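Long-range contacts in carbohydrate-binding protein (Flavonifractor plautii, PDB 6N1B), which probably removes the acetyl group from the terminal N-acetylgalactosamine of blood group A antigens, a step in converting A to O type blood: residues A[27-38]-A[388-399]; A[125-133]-A[174-183]. All coordinates share one frame; numbering follows the deposited sequence.

Contact 1 of 2, residues A[27-38]-A[388-399]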
loop_
_atom_site.group_PDB
_atom_site.type_symbol
_atom_site.label_atom_id
_atom_site.label_comp_id
_atom_site.label_asym_id
_atom_site.label_seq_id
_atom_site.Cartn_x
_atom_site.Cartn_y
_atom_site.Cartn_z
ATOM N N SER A 27 -1.455 3.887 23.857
ATOM C CA SER A 27 -0.996 3.633 22.428
ATOM C C SER A 27 -1.936 4.165 21.404
ATOM O O SER A 27 -3.182 4.072 21.573
ATOM C CB SER A 27 -0.944 2.148 22.131
ATOM O OG SER A 27 -0.094 1.534 23.010
ATOM N N ALA A 28 -1.411 4.858 20.344
ATOM C CA ALA A 28 -2.327 5.393 19.319
ATOM C C ALA A 28 -3.090 4.331 18.604
ATOM O O ALA A 28 -4.269 4.503 18.349
ATOM C CB ALA A 28 -1.682 6.310 18.377
ATOM N N LEU A 29 -2.455 3.198 18.296
ATOM C CA LEU A 29 -3.119 1.995 17.810
ATOM C C LEU A 29 -2.721 0.825 18.662
ATOM O O LEU A 29 -1.615 0.757 19.129
ATOM C CB LEU A 29 -2.766 1.735 16.330
ATOM C CG LEU A 29 -3.149 2.769 15.296
ATOM C CD1 LEU A 29 -2.533 2.430 13.931
ATOM C CD2 LEU A 29 -4.633 2.989 15.181
ATOM N N ASN A 30 -3.658 -0.144 18.789
ATOM C CA ASN A 30 -3.372 -1.386 19.507
ATOM C C ASN A 30 -3.012 -2.459 18.518
ATOM O O ASN A 30 -3.866 -2.848 17.687
ATOM C CB ASN A 30 -4.646 -1.752 20.267
ATOM C CG ASN A 30 -4.972 -0.713 21.357
ATOM O OD1 ASN A 30 -6.182 -0.255 21.350
ATOM N ND2 ASN A 30 -4.050 -0.358 22.110
ATOM N N LYS A 31 -1.773 -2.923 18.545
ATOM C CA LYS A 31 -1.325 -3.998 17.617
ATOM C C LYS A 31 -1.945 -5.323 18.043
ATOM O O LYS A 31 -1.977 -5.677 19.224
ATOM C CB LYS A 31 0.197 -4.090 17.716
ATOM C CG LYS A 31 0.935 -2.884 17.173
ATOM C CD LYS A 31 2.454 -3.005 17.511
ATOM C CE LYS A 31 3.286 -1.936 16.916
ATOM N NZ LYS A 31 4.728 -2.152 17.170
ATOM N N ALA A 32 -2.440 -6.026 17.025
ATOM C CA ALA A 32 -2.921 -7.377 17.248
ATOM C C ALA A 32 -1.716 -8.274 17.454
ATOM O O ALA A 32 -0.704 -8.126 16.823
ATOM C CB ALA A 32 -3.746 -7.896 16.087
ATOM N N PRO A 33 -1.823 -9.290 18.346
ATOM C CA PRO A 33 -0.717 -10.247 18.502
ATOM C C PRO A 33 -0.393 -10.986 17.206
ATOM O O PRO A 33 -1.326 -11.218 16.411
ATOM C CB PRO A 33 -1.279 -11.241 19.542
ATOM C CG PRO A 33 -2.499 -10.686 20.087
ATOM C CD PRO A 33 -3.007 -9.577 19.184
ATOM N N GLY A 34 0.867 -11.322 17.042
ATOM C CA GLY A 34 1.278 -12.085 15.844
ATOM C C GLY A 34 1.114 -11.211 14.569
ATOM O O GLY A 34 1.272 -9.976 14.668
ATOM N N TYR A 35 0.841 -11.876 13.476
ATOM C CA TYR A 35 0.673 -11.194 12.216
ATOM C C TYR A 35 -0.303 -11.962 11.352
ATOM O O TYR A 35 -0.936 -12.904 11.892
ATOM C CB TYR A 35 2.002 -10.816 11.560
ATOM C CG TYR A 35 2.881 -12.017 11.312
ATOM C CD1 TYR A 35 2.633 -12.934 10.273
ATOM C CD2 TYR A 35 3.980 -12.276 12.138
ATOM C CE1 TYR A 35 3.491 -14.052 10.060
ATOM C CE2 TYR A 35 4.805 -13.417 11.926
ATOM C CZ TYR A 35 4.573 -14.275 10.886
ATOM O OH TYR A 35 5.344 -15.381 10.664
ATOM N N GLN A 36 -0.536 -11.557 10.086
ATOM C CA GLN A 36 -1.537 -12.218 9.263
ATOM C C GLN A 36 -0.839 -13.021 8.240
ATOM O O GLN A 36 0.218 -12.696 7.707
ATOM C CB GLN A 36 -2.499 -11.194 8.631
ATOM C CG GLN A 36 -3.384 -10.554 9.672
ATOM C CD GLN A 36 -4.459 -9.661 9.123
ATOM O OE1 GLN A 36 -4.495 -9.352 7.943
ATOM N NE2 GLN A 36 -5.321 -9.163 10.025
ATOM N N ASP A 37 -1.424 -14.204 7.909
ATOM C CA ASP A 37 -0.814 -15.089 6.903
ATOM C C ASP A 37 -1.184 -14.687 5.496
ATOM O O ASP A 37 -2.304 -14.808 5.090
ATOM C CB ASP A 37 -1.172 -16.539 7.176
ATOM C CG ASP A 37 -0.519 -17.022 8.391
ATOM O OD1 ASP A 37 0.736 -16.967 8.573
ATOM O OD2 ASP A 37 -1.269 -17.463 9.276
ATOM N N PHE A 38 -0.243 -14.235 4.735
ATOM C CA PHE A 38 -0.376 -13.990 3.320
ATOM C C PHE A 38 0.492 -14.978 2.551
ATOM O O PHE A 38 1.665 -15.133 2.931
ATOM C CB PHE A 38 0.024 -12.575 2.922
ATOM C CG PHE A 38 -0.909 -11.458 3.351
ATOM C CD1 PHE A 38 -1.123 -11.028 4.664
ATOM C CD2 PHE A 38 -1.669 -10.828 2.369
ATOM C CE1 PHE A 38 -2.025 -10.022 4.971
ATOM C CE2 PHE A 38 -2.553 -9.847 2.693
ATOM C CZ PHE A 38 -2.730 -9.468 3.967
ATOM N N ARG A 388 6.933 -9.051 7.040
ATOM C CA ARG A 388 5.582 -9.571 7.234
ATOM C C ARG A 388 4.547 -8.435 7.248
ATOM O O ARG A 388 4.871 -7.232 7.342
ATOM C CB ARG A 388 5.462 -10.271 8.643
ATOM C CG ARG A 388 6.376 -11.429 8.942
ATOM C CD ARG A 388 6.161 -12.636 8.033
ATOM N NE ARG A 388 7.048 -13.687 8.497
ATOM C CZ ARG A 388 7.351 -14.771 7.830
ATOM N NH1 ARG A 388 6.830 -15.007 6.613
ATOM N NH2 ARG A 388 8.204 -15.662 8.373
ATOM N N ILE A 389 3.272 -8.853 7.206
ATOM C CA ILE A 389 2.107 -7.963 7.328
ATOM C C ILE A 389 1.293 -8.387 8.517
ATOM O O ILE A 389 0.928 -9.581 8.644
ATOM C CB ILE A 389 1.199 -8.061 6.050
ATOM C CG1 ILE A 389 1.950 -7.530 4.830
ATOM C CG2 ILE A 389 -0.096 -7.309 6.261
ATOM C CD1 ILE A 389 1.296 -7.958 3.486
ATOM N N GLY A 390 0.991 -7.410 9.375
ATOM C CA GLY A 390 0.132 -7.573 10.538
ATOM C C GLY A 390 -1.001 -6.562 10.602
ATOM O O GLY A 390 -1.351 -6.011 9.554
ATOM N N TYR A 391 -1.529 -6.313 11.806
ATOM C CA TYR A 391 -2.717 -5.556 11.946
ATOM C C TYR A 391 -2.733 -4.829 13.249
ATOM O O TYR A 391 -2.255 -5.322 14.298
ATOM C CB TYR A 391 -3.940 -6.506 11.866
ATOM C CG TYR A 391 -5.302 -5.827 11.954
ATOM C CD1 TYR A 391 -5.867 -5.160 10.885
ATOM C CD2 TYR A 391 -5.996 -5.833 13.159
ATOM C CE1 TYR A 391 -7.067 -4.482 11.000
ATOM C CE2 TYR A 391 -7.255 -5.165 13.259
ATOM C CZ TYR A 391 -7.768 -4.524 12.143
ATOM O OH TYR A 391 -9.012 -3.855 12.285
ATOM N N ALA A 392 -3.300 -3.592 13.249
ATOM C CA ALA A 392 -3.522 -2.797 14.435
ATOM C C ALA A 392 -4.835 -2.051 14.304
ATOM O O ALA A 392 -5.304 -1.813 13.203
ATOM C CB ALA A 392 -2.343 -1.860 14.578
ATOM N N GLU A 393 -5.373 -1.607 15.450
ATOM C CA GLU A 393 -6.692 -1.013 15.403
ATOM C C GLU A 393 -6.895 -0.107 16.589
ATOM O O GLU A 393 -6.309 -0.381 17.687
ATOM C CB GLU A 393 -7.756 -2.150 15.516
ATOM C CG GLU A 393 -9.226 -1.721 15.252
ATOM C CD GLU A 393 -10.156 -2.954 15.477
ATOM O OE1 GLU A 393 -10.124 -3.849 14.584
ATOM O OE2 GLU A 393 -10.846 -2.920 16.502
ATOM N N ASN A 394 -7.763 0.897 16.482
ATOM C CA ASN A 394 -8.215 1.618 17.682
ATOM C C ASN A 394 -9.492 2.381 17.271
ATOM O O ASN A 394 -9.712 2.638 16.058
ATOM C CB ASN A 394 -7.147 2.622 18.208
ATOM C CG ASN A 394 -7.295 2.954 19.673
ATOM O OD1 ASN A 394 -8.264 2.471 20.349
ATOM N ND2 ASN A 394 -6.348 3.692 20.192
ATOM N N SER A 395 -10.228 2.831 18.276
ATOM C CA SER A 395 -11.200 3.880 18.096
ATOM C C SER A 395 -10.508 5.109 17.478
ATOM O O SER A 395 -9.410 5.455 17.938
ATOM C CB SER A 395 -11.774 4.255 19.508
ATOM O OG SER A 395 -12.113 5.520 19.700
ATOM N N PHE A 396 -11.159 5.706 16.522
ATOM C CA PHE A 396 -10.611 6.954 15.926
ATOM C C PHE A 396 -10.447 8.028 17.028
ATOM O O PHE A 396 -9.355 8.670 17.104
ATOM C CB PHE A 396 -11.574 7.460 14.859
ATOM C CG PHE A 396 -11.134 8.819 14.306
ATOM C CD1 PHE A 396 -10.140 8.902 13.408
ATOM C CD2 PHE A 396 -11.755 9.988 14.709
ATOM C CE1 PHE A 396 -9.749 10.177 12.849
ATOM C CE2 PHE A 396 -11.319 11.192 14.237
ATOM C CZ PHE A 396 -10.330 11.258 13.341
ATOM N N VAL A 397 -11.419 8.167 17.931
ATOM C CA VAL A 397 -11.304 9.187 18.949
ATOM C C VAL A 397 -10.143 8.871 19.881
ATOM O O VAL A 397 -9.372 9.772 20.235
ATOM C CB VAL A 397 -12.660 9.344 19.713
ATOM C CG1 VAL A 397 -12.543 10.144 20.968
ATOM C CG2 VAL A 397 -13.720 9.907 18.781
ATOM N N GLU A 398 -10.017 7.607 20.323
ATOM C CA GLU A 398 -8.929 7.331 21.230
ATOM C C GLU A 398 -7.555 7.505 20.576
ATOM O O GLU A 398 -6.591 7.985 21.205
ATOM C CB GLU A 398 -9.057 5.871 21.821
ATOM C CG GLU A 398 -10.264 5.736 22.711
ATOM C CD GLU A 398 -10.203 6.474 24.001
ATOM O OE1 GLU A 398 -9.129 6.904 24.478
ATOM O OE2 GLU A 398 -11.308 6.576 24.653
ATOM N N MET A 399 -7.478 7.141 19.311
ATOM C CA MET A 399 -6.260 7.358 18.540
ATOM C C MET A 399 -5.891 8.857 18.542
ATOM O O MET A 399 -4.722 9.234 18.821
ATOM C CB MET A 399 -6.438 6.882 17.144
ATOM C CG MET A 399 -5.237 7.173 16.203
ATOM S SD MET A 399 -5.720 7.051 14.444
ATOM C CE MET A 399 -6.766 8.442 14.300
HETATM O O HOH W 1 -5.716 4.206 23.008
HETATM O O HOH W 2 -0.383 -7.931 14.034
HETATM O O HOH W 3 2.651 -11.588 6.907
#

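Contact 2 of 2, residues A[125-133]-A[174-183]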
loop_
_atom_site.group_PDB
_atom_site.type_symbol
_atom_site.label_atom_id
_atom_site.label_comp_id
_atom_site.label_asym_id
_atom_site.label_seq_id
_atom_site.Cartn_x
_atom_site.Cartn_y
_atom_site.Cartn_z
ATOM N N TYR A 125 -11.611 0.030 -5.675
ATOM C CA TYR A 125 -12.888 -0.416 -6.234
ATOM C C TYR A 125 -13.531 0.685 -7.044
ATOM O O TYR A 125 -13.683 1.811 -6.565
ATOM C CB TYR A 125 -13.834 -0.831 -5.116
ATOM C CG TYR A 125 -15.190 -1.257 -5.620
ATOM C CD1 TYR A 125 -15.310 -2.365 -6.417
ATOM C CD2 TYR A 125 -16.299 -0.519 -5.347
ATOM C CE1 TYR A 125 -16.500 -2.796 -6.911
ATOM C CE2 TYR A 125 -17.573 -0.924 -5.811
ATOM C CZ TYR A 125 -17.683 -2.033 -6.618
ATOM O OH TYR A 125 -18.931 -2.381 -7.131
ATOM N N ASN A 126 -13.819 0.382 -8.296
ATOM C CA ASN A 126 -14.480 1.298 -9.227
ATOM C C ASN A 126 -15.995 0.882 -9.260
ATOM O O ASN A 126 -16.336 -0.124 -9.825
ATOM C CB ASN A 126 -13.857 1.172 -10.617
ATOM C CG ASN A 126 -14.403 2.198 -11.570
ATOM O OD1 ASN A 126 -15.606 2.382 -11.637
ATOM N ND2 ASN A 126 -13.521 2.773 -12.425
ATOM N N ALA A 127 -16.783 1.675 -8.576
ATOM C CA ALA A 127 -18.239 1.343 -8.475
ATOM C C ALA A 127 -18.926 1.407 -9.802
ATOM O O ALA A 127 -19.815 0.605 -10.080
ATOM C CB ALA A 127 -18.890 2.281 -7.442
ATOM N N GLU A 128 -18.593 2.390 -10.629
ATOM C CA GLU A 128 -19.281 2.513 -11.897
ATOM C C GLU A 128 -19.112 1.303 -12.807
ATOM O O GLU A 128 -19.992 0.989 -13.561
ATOM C CB GLU A 128 -18.735 3.825 -12.586
ATOM C CG GLU A 128 -19.369 4.177 -13.893
ATOM C CD GLU A 128 -20.618 4.979 -13.633
ATOM O OE1 GLU A 128 -20.790 5.431 -12.442
ATOM O OE2 GLU A 128 -21.339 5.193 -14.612
ATOM N N TYR A 129 -17.941 0.665 -12.750
ATOM C CA TYR A 129 -17.651 -0.456 -13.572
ATOM C C TYR A 129 -17.798 -1.780 -12.788
ATOM O O TYR A 129 -17.582 -2.882 -13.396
ATOM C CB TYR A 129 -16.215 -0.353 -14.157
ATOM C CG TYR A 129 -16.126 0.675 -15.237
ATOM C CD1 TYR A 129 -16.135 2.091 -14.937
ATOM C CD2 TYR A 129 -15.973 0.318 -16.540
ATOM C CE1 TYR A 129 -15.976 3.035 -15.929
ATOM C CE2 TYR A 129 -15.859 1.293 -17.589
ATOM C CZ TYR A 129 -15.831 2.627 -17.265
ATOM O OH TYR A 129 -15.703 3.588 -18.258
ATOM N N ASP A 130 -18.061 -1.725 -11.477
ATOM C CA ASP A 130 -18.092 -2.824 -10.548
ATOM C C ASP A 130 -16.813 -3.716 -10.730
ATOM O O ASP A 130 -16.895 -4.930 -10.977
ATOM C CB ASP A 130 -19.356 -3.618 -10.744
ATOM C CG ASP A 130 -19.559 -4.677 -9.683
ATOM O OD1 ASP A 130 -19.157 -4.526 -8.523
ATOM O OD2 ASP A 130 -20.331 -5.671 -10.029
ATOM N N ALA A 131 -15.681 -3.068 -10.655
ATOM C CA ALA A 131 -14.379 -3.683 -11.025
ATOM C C ALA A 131 -13.306 -3.172 -10.078
ATOM O O ALA A 131 -13.422 -2.031 -9.595
ATOM C CB ALA A 131 -13.975 -3.347 -12.451
ATOM N N MET A 132 -12.313 -3.983 -9.787
ATOM C CA MET A 132 -11.103 -3.557 -9.089
ATOM C C MET A 132 -10.038 -3.122 -10.072
ATOM O O MET A 132 -9.829 -3.694 -11.132
ATOM C CB MET A 132 -10.537 -4.732 -8.233
ATOM C CG MET A 132 -11.465 -5.175 -7.061
ATOM S SD MET A 132 -11.581 -3.959 -5.777
ATOM C CE MET A 132 -12.741 -4.856 -4.735
ATOM N N MET A 133 -9.311 -2.058 -9.606
ATOM C CA MET A 133 -8.201 -1.472 -10.374
ATOM C C MET A 133 -6.926 -1.591 -9.491
ATOM O O MET A 133 -6.883 -0.951 -8.467
ATOM C CB MET A 133 -8.503 -0.009 -10.669
ATOM C CG MET A 133 -9.813 0.244 -11.410
ATOM S SD MET A 133 -10.193 1.990 -11.669
ATOM C CE MET A 133 -9.073 2.403 -13.006
ATOM N N TRP A 174 -11.744 3.189 -21.569
ATOM C CA TRP A 174 -12.388 2.005 -21.021
ATOM C C TRP A 174 -13.885 2.153 -21.146
ATOM O O TRP A 174 -14.489 2.958 -20.421
ATOM C CB TRP A 174 -11.937 1.867 -19.582
ATOM C CG TRP A 174 -12.455 0.674 -18.812
ATOM C CD1 TRP A 174 -13.119 -0.422 -19.280
ATOM C CD2 TRP A 174 -12.367 0.521 -17.369
ATOM N NE1 TRP A 174 -13.354 -1.286 -18.222
ATOM C CE2 TRP A 174 -12.927 -0.719 -17.051
ATOM C CE3 TRP A 174 -11.881 1.321 -16.354
ATOM C CZ2 TRP A 174 -13.016 -1.199 -15.767
ATOM C CZ3 TRP A 174 -11.937 0.818 -15.066
ATOM C CH2 TRP A 174 -12.506 -0.419 -14.763
ATOM N N SER A 175 -14.496 1.524 -22.119
ATOM C CA SER A 175 -15.926 1.622 -22.283
ATOM C C SER A 175 -16.663 0.697 -21.320
ATOM O O SER A 175 -16.166 -0.421 -21.053
ATOM C CB SER A 175 -16.313 1.261 -23.722
ATOM O OG SER A 175 -15.866 2.249 -24.667
ATOM N N LYS A 176 -17.750 1.182 -20.774
ATOM C CA LYS A 176 -18.482 0.365 -19.839
ATOM C C LYS A 176 -19.010 -0.883 -20.590
ATOM O O LYS A 176 -19.610 -0.775 -21.670
ATOM C CB LYS A 176 -19.665 1.184 -19.286
ATOM C CG LYS A 176 -19.359 2.311 -18.338
ATOM C CD LYS A 176 -20.687 2.734 -17.652
ATOM C CE LYS A 176 -20.480 4.049 -16.984
ATOM N NZ LYS A 176 -20.356 5.192 -17.924
ATOM N N PRO A 177 -18.883 -2.056 -19.947
ATOM C CA PRO A 177 -19.458 -3.251 -20.521
ATOM C C PRO A 177 -20.956 -3.150 -20.691
ATOM O O PRO A 177 -21.622 -2.586 -19.765
ATOM C CB PRO A 177 -19.128 -4.388 -19.531
ATOM C CG PRO A 177 -18.017 -3.861 -18.757
ATOM C CD PRO A 177 -18.120 -2.347 -18.737
ATOM N N THR A 178 -21.470 -3.786 -21.744
ATOM C CA THR A 178 -22.912 -3.693 -21.944
ATOM C C THR A 178 -23.528 -5.057 -21.872
ATOM O O THR A 178 -24.727 -5.185 -22.115
ATOM C CB THR A 178 -23.197 -3.085 -23.273
ATOM O OG1 THR A 178 -22.674 -3.895 -24.333
ATOM C CG2 THR A 178 -22.701 -1.659 -23.421
ATOM N N SER A 179 -22.771 -6.083 -21.453
ATOM C CA SER A 179 -23.245 -7.433 -21.230
ATOM C C SER A 179 -22.318 -8.070 -20.292
ATOM O O SER A 179 -21.163 -7.656 -20.130
ATOM C CB SER A 179 -23.241 -8.257 -22.568
ATOM O OG SER A 179 -21.917 -8.412 -23.048
ATOM N N ASP A 180 -22.768 -9.192 -19.742
ATOM C CA ASP A 180 -21.843 -10.027 -18.933
ATOM C C ASP A 180 -20.655 -10.524 -19.700
ATOM O O ASP A 180 -19.543 -10.557 -19.169
ATOM C CB ASP A 180 -22.627 -11.143 -18.253
ATOM C CG ASP A 180 -21.997 -11.536 -16.980
ATOM O OD1 ASP A 180 -22.089 -10.698 -15.939
ATOM O OD2 ASP A 180 -21.389 -12.583 -17.169
ATOM N N ALA A 181 -20.830 -10.889 -20.992
ATOM C CA ALA A 181 -19.726 -11.331 -21.810
ATOM C C ALA A 181 -18.667 -10.243 -21.978
ATOM O O ALA A 181 -17.472 -10.564 -22.206
ATOM C CB ALA A 181 -20.212 -11.825 -23.168
ATOM N N GLU A 182 -19.024 -8.943 -21.882
ATOM C CA GLU A 182 -18.031 -7.910 -21.971
ATOM C C GLU A 182 -17.324 -7.650 -20.657
ATOM O O GLU A 182 -16.299 -6.915 -20.616
ATOM C CB GLU A 182 -18.659 -6.626 -22.484
ATOM C CG GLU A 182 -18.884 -6.666 -23.983
ATOM C CD GLU A 182 -19.416 -5.330 -24.597
ATOM O OE1 GLU A 182 -19.769 -4.411 -23.849
ATOM O OE2 GLU A 182 -19.403 -5.236 -25.834
ATOM N N ARG A 183 -17.754 -8.277 -19.566
ATOM C CA ARG A 183 -17.065 -8.182 -18.254
ATOM C C ARG A 183 -15.992 -9.250 -18.178
ATOM O O ARG A 183 -15.984 -10.125 -17.338
ATOM C CB ARG A 183 -18.007 -8.298 -17.082
ATOM C CG ARG A 183 -19.026 -7.209 -16.966
ATOM C CD ARG A 183 -19.977 -7.342 -15.736
ATOM N NE ARG A 183 -19.301 -7.541 -14.481
ATOM C CZ ARG A 183 -18.761 -6.586 -13.783
ATOM N NH1 ARG A 183 -18.897 -5.312 -14.211
ATOM N NH2 ARG A 183 -18.058 -6.841 -12.727
#

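Contact 1 of 2, residues A[27-38]-A[388-399]
Asn30 and Glu393 exchange two backbone hydrogen bonds, Asn30 N to Glu393 O (2.9 Å) and Glu393 N to Asn30 O (3.0 Å), forming the hydrogen-bonded pair of a short antiparallel ladder; Lys31 and Ala392 are the non-hydrogen-bonded pair beside it. Ala32 N to Tyr391 O (2.8 Å) and, past the Pro33-Gly34 bend, Gln36 N to Ile389 O extend the pairing. One water bridges Tyr391 N to Ala32 O and Gly34 O, and another joins Ile389 N to Gln36 O. At the far end the Asn394 amide takes over: ND2 reaches Ala28 O at 2.9 Å, nearly straight at 172°, with the oxygen in the amide plane.

CH-pi contacts carry the other end. Tyr35 CG stands between backbone N and carbonyl carbon (chi1 58°), laying the ring under Arg388, whose CG sits over its centre, 3.8 Å from the centroid. Ile389 CD1 likewise lies over the face of the Phe38 ring. Leu29 CB packs on Ala392 CB.

Strand 30-31 is an outer strand of a four-stranded antiparallel sheet, with 385-395 running between it and 351-361; Phe38 and Ile389 reach Val52 of strand 52-60, and Ala28 meets Val402 of helix 396-404.

Contact 2 of 2, residues A[125-133]-A[174-183]
Tyr129 and Trp174 stack face to face, the tyrosine ring and the six-membered indole ring having centroids 3.9 Å apart and planes inclined by 27°. The overlap is uneven: Tyr129 CD2 comes closest, 3.3 Å from Trp174 CE2. On the opposite face of the tyrosine lies the aliphatic part of Lys176, with CG 4.0 Å from the ring centroid, so the phenol is sandwiched between indole and lysine. The indole edge is lined by Ala131 CB, near the ring plane, and by Met133 SD, a Met-aromatic contact 5.3 Å from the centroid of its six-membered ring.

Tyr129 sits in the turn of a beta hairpin, between strands 116-126 and 131-140, while Trp174 comes from the segment 174-183. The tight turn carries a G1 bulge, where Asp130 and Ala131 together stand across from the single residue Asn126. An Asx motif braces it, Asn126 OD1 accepting from Tyr129 N.

Hydrogen bonds hold the loop to this turn. Tyr129 OH donates to Trp174 O at 2.6 Å, fixing the outer end of the stacked ring. Arg183 turns the edge of its guanidinium to two successive carbonyls, NH1 to Tyr129 O (2.9 Å) and NH2 to Asp130 O (2.8 Å, 169° at the hydrogen), both oxygens near its plane; the bend at chi3 (51°) directs the group to the turn. Asp130 O also accepts from Trp64 NE1, Asp130 OD1 from Tyr125 OH, while Trp174 NE1 is bonded to Tyr156 OH.

Asp130 OD2 makes a long salt bridge to Arg183 NH2, lying well out of the guanidinium plane.

Overall arrangement
Contact 1 joins the first modelled residues, 27-38, to 388-399 near the C-terminal end of the model, whereas both segments of contact 2 lie in the sequence between them. Their centres are about 34 Å apart and their nearest atoms about 14 Å, without touching. Each involves a different four-stranded antiparallel sheet: 30-31, 385-395, 351-361 and 333-342 for contact 1, and 116-126, 131-140, 148-155 and 193-198 for contact 2. The repeated four-stranded sheets are consistent with a beta-propeller closed by pairing of its N- and C-terminal strands. Contact 1 would be such a closure, while contact 2 fastens the loop between strands 173-174 and 185-186 to a hairpin turn. Strand 52-60 borders both, touching Ile389 and Tyr125.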